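Local coordinates for Pbp related beta-lactamase (Pyrococcus abyssi, PDB 2QMI), which is a self-compartmentalizing, octameric peptidase of an archaeon, related to penicillin-binding proteins and serine beta-lactamases and probably acting through a nucleophilic serine, at residues Val366-Ile377 with Phe439-Ser447; Asp384-Ala392 with Tyr399-Val407. All coordinates share one frame; numbering follows the deposited sequence.

Interaction 1. Residues Val366-Ile377 with Phe439-Ser447; sequences VEGRYMGYKGTI and FERYRLIKS
The first and last strands of an eight-stranded antiparallel barrel, 368-371 and 442-446, meet here and close it. M371 and I445 form an antiparallel hydrogen-bonded pair: I445 N donates to M371 O (2.9 Å), and M371 N returns a bond of 3.1 Å to I445 O, from well above that carbonyl's plane. At the adjoining non-hydrogen-bonded pair, K446 lies over the ring of Y370, with its CB 3.8 Å from the ring centroid and 22° off the normal, a CH-pi contact. The ring turns to the same side of the sheet as K446, and its OH donates to V366 O (2.7 Å), which holds the hydroxyl end of the ring, with V366 O near the ring plane at its edge. Beside this pair, Y370 CB rests against L444 CB (3.7 Å). K446 NZ bonds to K365 O. The strand axes run at 136°, and past M371-I445 the contact continues through side chains: L444 sets its CD2 against I377 CG1, while I377 CD1 reaches Y442 CD1 at 3.5 Å, the latter two side chains crossing at about a right angle. One water accepts from Y373 N and donates weakly to R443 O. Further out, the Y442 hydroxyl bonds to E118 of the second subunit, and R443 NH1 to W149 O of that subunit, so the closing seam also borders a subunit interface of the octamer.

Interaction 2. Residues Asp384-Ala392 with Tyr399-Val407; sequences DGDVVYLRA and YTIPLFPEV
V388 pairs with L403, and L390 with I401, through two reciprocal sets of backbone hydrogen bonds. V388 N donates to L403 O (3.1 Å), and L403 N answers to V388 O at 2.7 Å, nearly along the C=O axis. L390 N lies in the carbonyl plane of I401 O at 3.0 Å, whereas I401 N approaches L390 O tilted 31° from its plane. A fifth bond, A392 N to Y399 O (2.9 Å), extends the ladder toward the hairpin's connecting loop. With strand axes 4.6 Å apart and running at 160°, this is a regular antiparallel beta hairpin.

Side chains alternate between its two faces. On one, V388 CB rests against L403 CB (4.0 Å) and V388 CG2 against P405 CG, while L390 CB lies farther from L403 CD1. On the other, Y389 CG is anti to the carbonyl carbon (chi1 -71°), which swings the ring across the neighbouring strand: CD2 approaches T400 CG2 (3.7 Å) and CE2 approaches P402 CB. V387 CG1 lies over one face of this ring, toward its rim, and V387 CG2 meets F404 CE1 at 3.9 Å. The type II' turn D384-V387 leads into the first strand, and D386 there forms a salt bridge with R359.

Y389 and P402 pack on P402 and Y389 of the second subunit, and F404 stacks on its F404 counterpart, placing this face at an interface. The V388-L390-L403 face turns inward, where V388 and L390 touch strand 378-384, L403 touches strand 412-419 and L390 also reaches strand 434-439.

How the interactions relate
Interactions 1 and 2 belong to one antiparallel barrel within the Pab87 octamerisation domain: the terminal strands meet in the first, and the third and fourth strands form the second. Their centres are 15 Å apart, yet side chains join them through the barrel interior. F439 CE2 packs on I401 CD1 at 3.4 Å, F439 CD2 on L390 CD2 at 3.9 Å, and V366 CG1 meets V388 CG1 at 4.1 Å. Both contacts reach the second subunit, consistent with a role in octamer assembly. Beside interaction 1, R441 packs on Y160 of the second subunit, a residue that may belong to its active site, judging by an SxxK-type arrangement.

Interaction 1. Residues Val366-Ile377 with Phe439-Ser447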
loop_
_atom_site.group_PDB
_atom_site.type_symbol
_atom_site.label_atom_id
_atom_site.label_comp_id
_atom_site.label_asym_id
_atom_site.label_seq_id
_atom_site.Cartn_x
_atom_site.Cartn_y
_atom_site.Cartn_z
ATOM N N VAL A 366 -19.801 28.879 -2.598
ATOM C CA VAL A 366 -19.667 28.237 -3.894
ATOM C C VAL A 366 -19.054 26.838 -3.882
ATOM O O VAL A 366 -19.121 26.120 -4.885
ATOM C CB VAL A 366 -18.884 29.193 -4.845
ATOM C CG1 VAL A 366 -18.072 28.423 -5.853
ATOM C CG2 VAL A 366 -19.866 30.109 -5.553
ATOM N N GLU A 367 -18.470 26.440 -2.754
ATOM C CA GLU A 367 -17.868 25.113 -2.647
ATOM C C GLU A 367 -18.953 24.062 -2.456
ATOM O O GLU A 367 -19.994 24.334 -1.848
ATOM C CB GLU A 367 -16.891 25.043 -1.469
ATOM C CG GLU A 367 -15.733 26.037 -1.539
ATOM C CD GLU A 367 -14.798 25.919 -0.344
ATOM O OE1 GLU A 367 -15.310 25.916 0.799
ATOM O OE2 GLU A 367 -13.562 25.831 -0.546
ATOM N N GLY A 368 -18.690 22.862 -2.969
ATOM C CA GLY A 368 -19.640 21.768 -2.864
ATOM C C GLY A 368 -19.641 20.865 -4.088
ATOM O O GLY A 368 -18.738 20.938 -4.927
ATOM N N ARG A 369 -20.651 20.000 -4.184
ATOM C CA ARG A 369 -20.774 19.071 -5.307
ATOM C C ARG A 369 -21.882 19.580 -6.222
ATOM O O ARG A 369 -22.941 19.982 -5.753
ATOM C CB ARG A 369 -21.096 17.658 -4.789
ATOM C CG ARG A 369 -21.263 16.584 -5.875
ATOM C CD ARG A 369 -21.026 15.186 -5.295
ATOM N NE ARG A 369 -21.280 14.099 -6.240
ATOM C CZ ARG A 369 -22.483 13.773 -6.715
ATOM N NH1 ARG A 369 -23.564 14.450 -6.342
ATOM N NH2 ARG A 369 -22.611 12.756 -7.562
ATOM N N TYR A 370 -21.626 19.571 -7.524
ATOM C CA TYR A 370 -22.587 20.055 -8.513
ATOM C C TYR A 370 -23.021 18.951 -9.478
ATOM O O TYR A 370 -22.185 18.185 -9.963
ATOM C CB TYR A 370 -21.963 21.210 -9.309
ATOM C CG TYR A 370 -21.819 22.490 -8.520
ATOM C CD1 TYR A 370 -22.740 23.523 -8.661
ATOM C CD2 TYR A 370 -20.769 22.660 -7.608
ATOM C CE1 TYR A 370 -22.624 24.695 -7.919
ATOM C CE2 TYR A 370 -20.646 23.827 -6.864
ATOM C CZ TYR A 370 -21.575 24.840 -7.025
ATOM O OH TYR A 370 -21.447 26.005 -6.311
ATOM N N MET A 371 -24.322 18.889 -9.763
ATOM C CA MET A 371 -24.872 17.875 -10.673
ATOM C C MET A 371 -25.525 18.466 -11.919
ATOM O O MET A 371 -26.108 19.551 -11.883
ATOM C CB MET A 371 -25.929 17.018 -9.966
ATOM C CG MET A 371 -25.456 16.333 -8.722
ATOM S SD MET A 371 -23.964 15.417 -9.059
ATOM C CE MET A 371 -24.661 13.876 -9.726
ATOM N N GLY A 372 -25.440 17.724 -13.018
ATOM C CA GLY A 372 -26.055 18.173 -14.249
ATOM C C GLY A 372 -27.508 17.735 -14.255
ATOM O O GLY A 372 -28.037 17.303 -13.224
ATOM N N TYR A 373 -28.153 17.848 -15.414
ATOM C CA TYR A 373 -29.553 17.456 -15.571
ATOM C C TYR A 373 -29.750 16.025 -15.064
ATOM O O TYR A 373 -29.141 15.080 -15.574
ATOM C CB TYR A 373 -29.947 17.551 -17.048
ATOM C CG TYR A 373 -31.321 17.015 -17.386
ATOM C CD1 TYR A 373 -32.459 17.805 -17.237
ATOM C CD2 TYR A 373 -31.477 15.726 -17.904
ATOM C CE1 TYR A 373 -33.721 17.331 -17.605
ATOM C CE2 TYR A 373 -32.734 15.241 -18.272
ATOM C CZ TYR A 373 -33.847 16.046 -18.124
ATOM O OH TYR A 373 -35.080 15.578 -18.513
ATOM N N LYS A 374 -30.596 15.878 -14.049
ATOM C CA LYS A 374 -30.873 14.571 -13.465
ATOM C C LYS A 374 -29.607 13.749 -13.186
ATOM O O LYS A 374 -29.567 12.539 -13.437
ATOM C CB LYS A 374 -31.829 13.790 -14.374
ATOM C CG LYS A 374 -33.201 14.449 -14.485
ATOM C CD LYS A 374 -34.176 13.650 -15.336
ATOM C CE LYS A 374 -35.507 14.391 -15.474
ATOM N NZ LYS A 374 -36.172 14.656 -14.163
ATOM N N GLY A 375 -28.573 14.421 -12.682
ATOM C CA GLY A 375 -27.326 13.756 -12.332
ATOM C C GLY A 375 -26.458 13.119 -13.411
ATOM O O GLY A 375 -25.737 12.162 -13.124
ATOM N N THR A 376 -26.494 13.641 -14.634
ATOM C CA THR A 376 -25.672 13.080 -15.705
ATOM C C THR A 376 -24.174 13.261 -15.451
ATOM O O THR A 376 -23.404 12.299 -15.513
ATOM C CB THR A 376 -26.000 13.711 -17.067
ATOM O OG1 THR A 376 -25.981 15.137 -16.947
ATOM C CG2 THR A 376 -27.362 13.240 -17.560
ATOM N N ILE A 377 -23.759 14.497 -15.190
ATOM C CA ILE A 377 -22.350 14.775 -14.926
ATOM C C ILE A 377 -22.175 15.355 -13.533
ATOM O O ILE A 377 -23.047 16.076 -13.036
ATOM C CB ILE A 377 -21.753 15.744 -15.971
ATOM C CG1 ILE A 377 -22.624 17.000 -16.094
ATOM C CG2 ILE A 377 -21.628 15.034 -17.314
ATOM C CD1 ILE A 377 -22.116 17.985 -17.120
ATOM N N PHE A 439 -21.513 27.240 -16.762
ATOM C CA PHE A 439 -20.167 27.270 -17.319
ATOM C C PHE A 439 -20.156 26.795 -18.775
ATOM O O PHE A 439 -20.349 25.614 -19.068
ATOM C CB PHE A 439 -19.235 26.412 -16.460
ATOM C CG PHE A 439 -17.813 26.419 -16.922
ATOM C CD1 PHE A 439 -17.135 27.620 -17.105
ATOM C CD2 PHE A 439 -17.149 25.223 -17.181
ATOM C CE1 PHE A 439 -15.814 27.633 -17.542
ATOM C CE2 PHE A 439 -15.826 25.221 -17.620
ATOM C CZ PHE A 439 -15.158 26.430 -17.801
ATOM N N GLU A 440 -19.910 27.741 -19.676
ATOM C CA GLU A 440 -19.906 27.490 -21.110
ATOM C C GLU A 440 -21.236 26.865 -21.532
ATOM O O GLU A 440 -22.274 27.528 -21.479
ATOM C CB GLU A 440 -18.737 26.590 -21.527
ATOM C CG GLU A 440 -18.619 26.466 -23.053
ATOM C CD GLU A 440 -18.484 25.025 -23.528
ATOM O OE1 GLU A 440 -19.080 24.127 -22.891
ATOM O OE2 GLU A 440 -17.791 24.794 -24.544
ATOM N N ARG A 441 -21.221 25.593 -21.920
ATOM C CA ARG A 441 -22.445 24.924 -22.361
ATOM C C ARG A 441 -23.296 24.313 -21.255
ATOM O O ARG A 441 -24.490 24.115 -21.434
ATOM C CB ARG A 441 -22.114 23.805 -23.357
ATOM C CG ARG A 441 -21.647 22.504 -22.689
ATOM C CD ARG A 441 -21.041 21.529 -23.698
ATOM N NE ARG A 441 -19.961 22.162 -24.448
ATOM C CZ ARG A 441 -19.380 21.647 -25.526
ATOM N NH1 ARG A 441 -19.762 20.465 -25.998
ATOM N NH2 ARG A 441 -18.431 22.338 -26.150
ATOM N N TYR A 442 -22.694 24.019 -20.113
ATOM C CA TYR A 442 -23.421 23.351 -19.038
ATOM C C TYR A 442 -24.122 24.195 -17.976
ATOM O O TYR A 442 -23.865 25.385 -17.815
ATOM C CB TYR A 442 -22.471 22.399 -18.311
ATOM C CG TYR A 442 -21.654 21.487 -19.206
ATOM C CD1 TYR A 442 -22.208 20.335 -19.756
ATOM C CD2 TYR A 442 -20.307 21.757 -19.460
ATOM C CE1 TYR A 442 -21.446 19.468 -20.529
ATOM C CE2 TYR A 442 -19.530 20.890 -20.240
ATOM C CZ TYR A 442 -20.109 19.749 -20.767
ATOM O OH TYR A 442 -19.352 18.883 -21.517
ATOM N N ARG A 443 -25.026 23.532 -17.261
ATOM C CA ARG A 443 -25.740 24.106 -16.129
ATOM C C ARG A 443 -25.539 23.036 -15.056
ATOM O O ARG A 443 -25.760 21.853 -15.316
ATOM C CB ARG A 443 -27.242 24.278 -16.387
ATOM C CG ARG A 443 -27.981 24.682 -15.101
ATOM C CD ARG A 443 -29.487 24.865 -15.267
ATOM N NE ARG A 443 -30.102 25.311 -14.015
ATOM C CZ ARG A 443 -31.395 25.587 -13.860
ATOM N NH1 ARG A 443 -32.236 25.469 -14.875
ATOM N NH2 ARG A 443 -31.848 25.992 -12.683
ATOM N N LEU A 444 -25.111 23.450 -13.871
ATOM C CA LEU A 444 -24.863 22.521 -12.769
ATOM C C LEU A 444 -25.478 23.068 -11.476
ATOM O O LEU A 444 -25.429 24.270 -11.217
ATOM C CB LEU A 444 -23.353 22.331 -12.595
ATOM C CG LEU A 444 -22.615 21.834 -13.843
ATOM C CD1 LEU A 444 -21.117 22.042 -13.689
ATOM C CD2 LEU A 444 -22.945 20.368 -14.073
ATOM N N ILE A 445 -26.050 22.186 -10.664
ATOM C CA ILE A 445 -26.682 22.625 -9.427
ATOM C C ILE A 445 -26.099 21.929 -8.204
ATOM O O ILE A 445 -26.153 20.700 -8.087
ATOM C CB ILE A 445 -28.202 22.378 -9.473
ATOM C CG1 ILE A 445 -28.795 23.058 -10.712
ATOM C CG2 ILE A 445 -28.860 22.903 -8.187
ATOM C CD1 ILE A 445 -30.263 22.731 -10.947
ATOM N N LYS A 446 -25.551 22.731 -7.296
ATOM C CA LYS A 446 -24.924 22.236 -6.070
ATOM C C LYS A 446 -25.791 21.271 -5.261
ATOM O O LYS A 446 -26.966 21.534 -5.026
ATOM C CB LYS A 446 -24.531 23.425 -5.190
ATOM C CG LYS A 446 -24.245 23.079 -3.730
ATOM C CD LYS A 446 -22.758 23.020 -3.420
ATOM C CE LYS A 446 -22.097 24.358 -3.711
ATOM N NZ LYS A 446 -22.863 25.493 -3.115
ATOM N N SER A 447 -25.201 20.151 -4.843
ATOM C CA SER A 447 -25.896 19.152 -4.027
ATOM C C SER A 447 -26.141 19.693 -2.610
ATOM O O SER A 447 -25.543 19.134 -1.662
ATOM C CB SER A 447 -25.070 17.865 -3.922
ATOM O OG SER A 447 -25.005 17.174 -5.159
ATOM O OXT SER A 447 -26.920 20.670 -2.460
HETATM O O HOH W 1 -26.526 19.169 -17.276
#

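Interaction 2. Residues Asp384-Ala392 with Tyr399-Val407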
loop_
_atom_site.group_PDB
_atom_site.type_symbol
_atom_site.label_atom_id
_atom_site.label_comp_id
_atom_site.label_asym_id
_atom_site.label_seq_id
_atom_site.Cartn_x
_atom_site.Cartn_y
_atom_site.Cartn_z
ATOM N N ASP A 384 -9.478 27.921 -3.148
ATOM C CA ASP A 384 -8.099 27.921 -2.679
ATOM C C ASP A 384 -7.584 29.340 -2.561
ATOM O O ASP A 384 -7.028 29.904 -3.513
ATOM C CB ASP A 384 -7.181 27.143 -3.609
ATOM C CG ASP A 384 -5.778 27.048 -3.060
ATOM O OD1 ASP A 384 -5.642 26.586 -1.899
ATOM O OD2 ASP A 384 -4.820 27.439 -3.772
ATOM N N GLY A 385 -7.755 29.912 -1.377
ATOM C CA GLY A 385 -7.321 31.274 -1.178
ATOM C C GLY A 385 -8.185 32.145 -2.060
ATOM O O GLY A 385 -9.380 32.302 -1.804
ATOM N N ASP A 386 -7.596 32.676 -3.125
ATOM C CA ASP A 386 -8.311 33.567 -4.034
ATOM C C ASP A 386 -8.816 32.895 -5.317
ATOM O O ASP A 386 -9.504 33.527 -6.118
ATOM C CB ASP A 386 -7.385 34.723 -4.410
ATOM C CG ASP A 386 -8.140 35.961 -4.818
ATOM O OD1 ASP A 386 -8.921 35.887 -5.796
ATOM O OD2 ASP A 386 -7.956 37.014 -4.160
ATOM N N VAL A 387 -8.487 31.621 -5.509
ATOM C CA VAL A 387 -8.894 30.927 -6.726
ATOM C C VAL A 387 -9.969 29.878 -6.516
ATOM O O VAL A 387 -10.033 29.224 -5.473
ATOM C CB VAL A 387 -7.664 30.276 -7.419
ATOM C CG1 VAL A 387 -8.100 29.381 -8.565
ATOM C CG2 VAL A 387 -6.735 31.375 -7.938
ATOM N N VAL A 388 -10.829 29.737 -7.517
ATOM C CA VAL A 388 -11.905 28.761 -7.462
ATOM C C VAL A 388 -11.586 27.665 -8.464
ATOM O O VAL A 388 -11.342 27.941 -9.636
ATOM C CB VAL A 388 -13.262 29.398 -7.835
ATOM C CG1 VAL A 388 -14.377 28.355 -7.714
ATOM C CG2 VAL A 388 -13.537 30.601 -6.933
ATOM N N TYR A 389 -11.581 26.420 -7.999
ATOM C CA TYR A 389 -11.279 25.296 -8.873
ATOM C C TYR A 389 -12.503 24.448 -9.161
ATOM O O TYR A 389 -13.234 24.071 -8.246
ATOM C CB TYR A 389 -10.200 24.402 -8.256
ATOM C CG TYR A 389 -8.805 25.000 -8.241
ATOM C CD1 TYR A 389 -8.292 25.618 -7.094
ATOM C CD2 TYR A 389 -7.991 24.930 -9.373
ATOM C CE1 TYR A 389 -6.994 26.152 -7.080
ATOM C CE2 TYR A 389 -6.705 25.459 -9.371
ATOM C CZ TYR A 389 -6.209 26.067 -8.226
ATOM O OH TYR A 389 -4.935 26.589 -8.253
ATOM N N LEU A 390 -12.722 24.152 -10.439
ATOM C CA LEU A 390 -13.840 23.313 -10.855
ATOM C C LEU A 390 -13.268 22.013 -11.417
ATOM O O LEU A 390 -12.579 22.024 -12.438
ATOM C CB LEU A 390 -14.666 24.028 -11.923
ATOM C CG LEU A 390 -15.848 23.251 -12.502
ATOM C CD1 LEU A 390 -16.756 22.764 -11.377
ATOM C CD2 LEU A 390 -16.613 24.152 -13.455
ATOM N N ARG A 391 -13.541 20.893 -10.752
ATOM C CA ARG A 391 -13.025 19.606 -11.213
ATOM C C ARG A 391 -14.125 18.587 -11.513
ATOM O O ARG A 391 -15.218 18.639 -10.945
ATOM C CB ARG A 391 -12.063 19.015 -10.178
ATOM C CG ARG A 391 -11.216 17.867 -10.727
ATOM C CD ARG A 391 -10.677 16.975 -9.617
ATOM N NE ARG A 391 -11.777 16.402 -8.846
ATOM C CZ ARG A 391 -11.632 15.474 -7.903
ATOM N NH1 ARG A 391 -10.421 15.006 -7.608
ATOM N NH2 ARG A 391 -12.698 15.013 -7.252
ATOM N N ALA A 392 -13.815 17.649 -12.401
ATOM C CA ALA A 392 -14.768 16.620 -12.792
ATOM C C ALA A 392 -14.578 15.317 -12.017
ATOM O O ALA A 392 -13.468 14.779 -11.946
ATOM C CB ALA A 392 -14.643 16.359 -14.279
ATOM N N TYR A 399 -10.810 15.968 -14.572
ATOM C CA TYR A 399 -9.925 17.080 -14.948
ATOM C C TYR A 399 -10.243 18.348 -14.137
ATOM O O TYR A 399 -11.341 18.469 -13.583
ATOM C CB TYR A 399 -10.016 17.356 -16.459
ATOM C CG TYR A 399 -11.310 17.987 -16.921
ATOM C CD1 TYR A 399 -12.543 17.387 -16.649
ATOM C CD2 TYR A 399 -11.303 19.188 -17.645
ATOM C CE1 TYR A 399 -13.744 17.969 -17.087
ATOM C CE2 TYR A 399 -12.498 19.776 -18.087
ATOM C CZ TYR A 399 -13.713 19.163 -17.804
ATOM O OH TYR A 399 -14.899 19.740 -18.230
ATOM N N THR A 400 -9.287 19.284 -14.073
ATOM C CA THR A 400 -9.447 20.524 -13.295
ATOM C C THR A 400 -9.250 21.852 -14.038
ATOM O O THR A 400 -8.382 21.969 -14.911
ATOM C CB THR A 400 -8.494 20.524 -12.084
ATOM O OG1 THR A 400 -8.908 19.516 -11.155
ATOM C CG2 THR A 400 -8.492 21.884 -11.381
ATOM N N ILE A 401 -10.055 22.851 -13.654
ATOM C CA ILE A 401 -10.017 24.189 -14.246
ATOM C C ILE A 401 -9.820 25.279 -13.186
ATOM O O ILE A 401 -10.442 25.237 -12.115
ATOM C CB ILE A 401 -11.343 24.513 -14.971
ATOM C CG1 ILE A 401 -11.549 23.562 -16.146
ATOM C CG2 ILE A 401 -11.349 25.962 -15.443
ATOM C CD1 ILE A 401 -12.851 23.797 -16.890
ATOM N N PRO A 402 -8.946 26.268 -13.469
ATOM C CA PRO A 402 -8.679 27.376 -12.546
ATOM C C PRO A 402 -9.580 28.560 -12.886
ATOM O O PRO A 402 -9.571 29.034 -14.020
ATOM C CB PRO A 402 -7.210 27.688 -12.803
ATOM C CG PRO A 402 -7.111 27.484 -14.287
ATOM C CD PRO A 402 -7.896 26.192 -14.508
ATOM N N LEU A 403 -10.358 29.030 -11.914
ATOM C CA LEU A 403 -11.260 30.163 -12.138
ATOM C C LEU A 403 -10.891 31.410 -11.328
ATOM O O LEU A 403 -10.681 31.343 -10.112
ATOM C CB LEU A 403 -12.701 29.767 -11.809
ATOM C CG LEU A 403 -13.343 28.621 -12.595
ATOM C CD1 LEU A 403 -14.766 28.431 -12.095
ATOM C CD2 LEU A 403 -13.343 28.925 -14.088
ATOM N N PHE A 404 -10.827 32.548 -12.010
ATOM C CA PHE A 404 -10.484 33.814 -11.374
ATOM C C PHE A 404 -11.711 34.700 -11.211
ATOM O O PHE A 404 -12.325 35.100 -12.197
ATOM C CB PHE A 404 -9.452 34.563 -12.223
ATOM C CG PHE A 404 -8.059 34.000 -12.142
ATOM C CD1 PHE A 404 -7.844 32.664 -11.820
ATOM C CD2 PHE A 404 -6.964 34.806 -12.429
ATOM C CE1 PHE A 404 -6.555 32.137 -11.786
ATOM C CE2 PHE A 404 -5.671 34.293 -12.399
ATOM C CZ PHE A 404 -5.465 32.955 -12.078
ATOM N N PRO A 405 -12.088 35.022 -9.962
ATOM C CA PRO A 405 -13.258 35.877 -9.749
ATOM C C PRO A 405 -13.022 37.268 -10.320
ATOM O O PRO A 405 -12.029 37.914 -9.992
ATOM C CB PRO A 405 -13.399 35.889 -8.229
ATOM C CG PRO A 405 -12.882 34.551 -7.836
ATOM C CD PRO A 405 -11.639 34.438 -8.686
ATOM N N GLU A 406 -13.932 37.717 -11.181
ATOM C CA GLU A 406 -13.833 39.030 -11.807
ATOM C C GLU A 406 -14.945 39.897 -11.255
ATOM O O GLU A 406 -14.911 41.119 -11.390
ATOM C CB GLU A 406 -13.992 38.914 -13.326
ATOM C CG GLU A 406 -14.005 40.246 -14.078
ATOM C CD GLU A 406 -14.572 40.111 -15.495
ATOM O OE1 GLU A 406 -13.925 39.457 -16.349
ATOM O OE2 GLU A 406 -15.675 40.654 -15.760
ATOM N N VAL A 407 -15.938 39.258 -10.641
ATOM C CA VAL A 407 -17.067 39.982 -10.065
ATOM C C VAL A 407 -17.650 39.235 -8.863
ATOM O O VAL A 407 -18.124 38.099 -8.994
ATOM C CB VAL A 407 -18.193 40.200 -11.117
ATOM C CG1 VAL A 407 -19.354 40.980 -10.492
ATOM C CG2 VAL A 407 -17.650 40.962 -12.322
#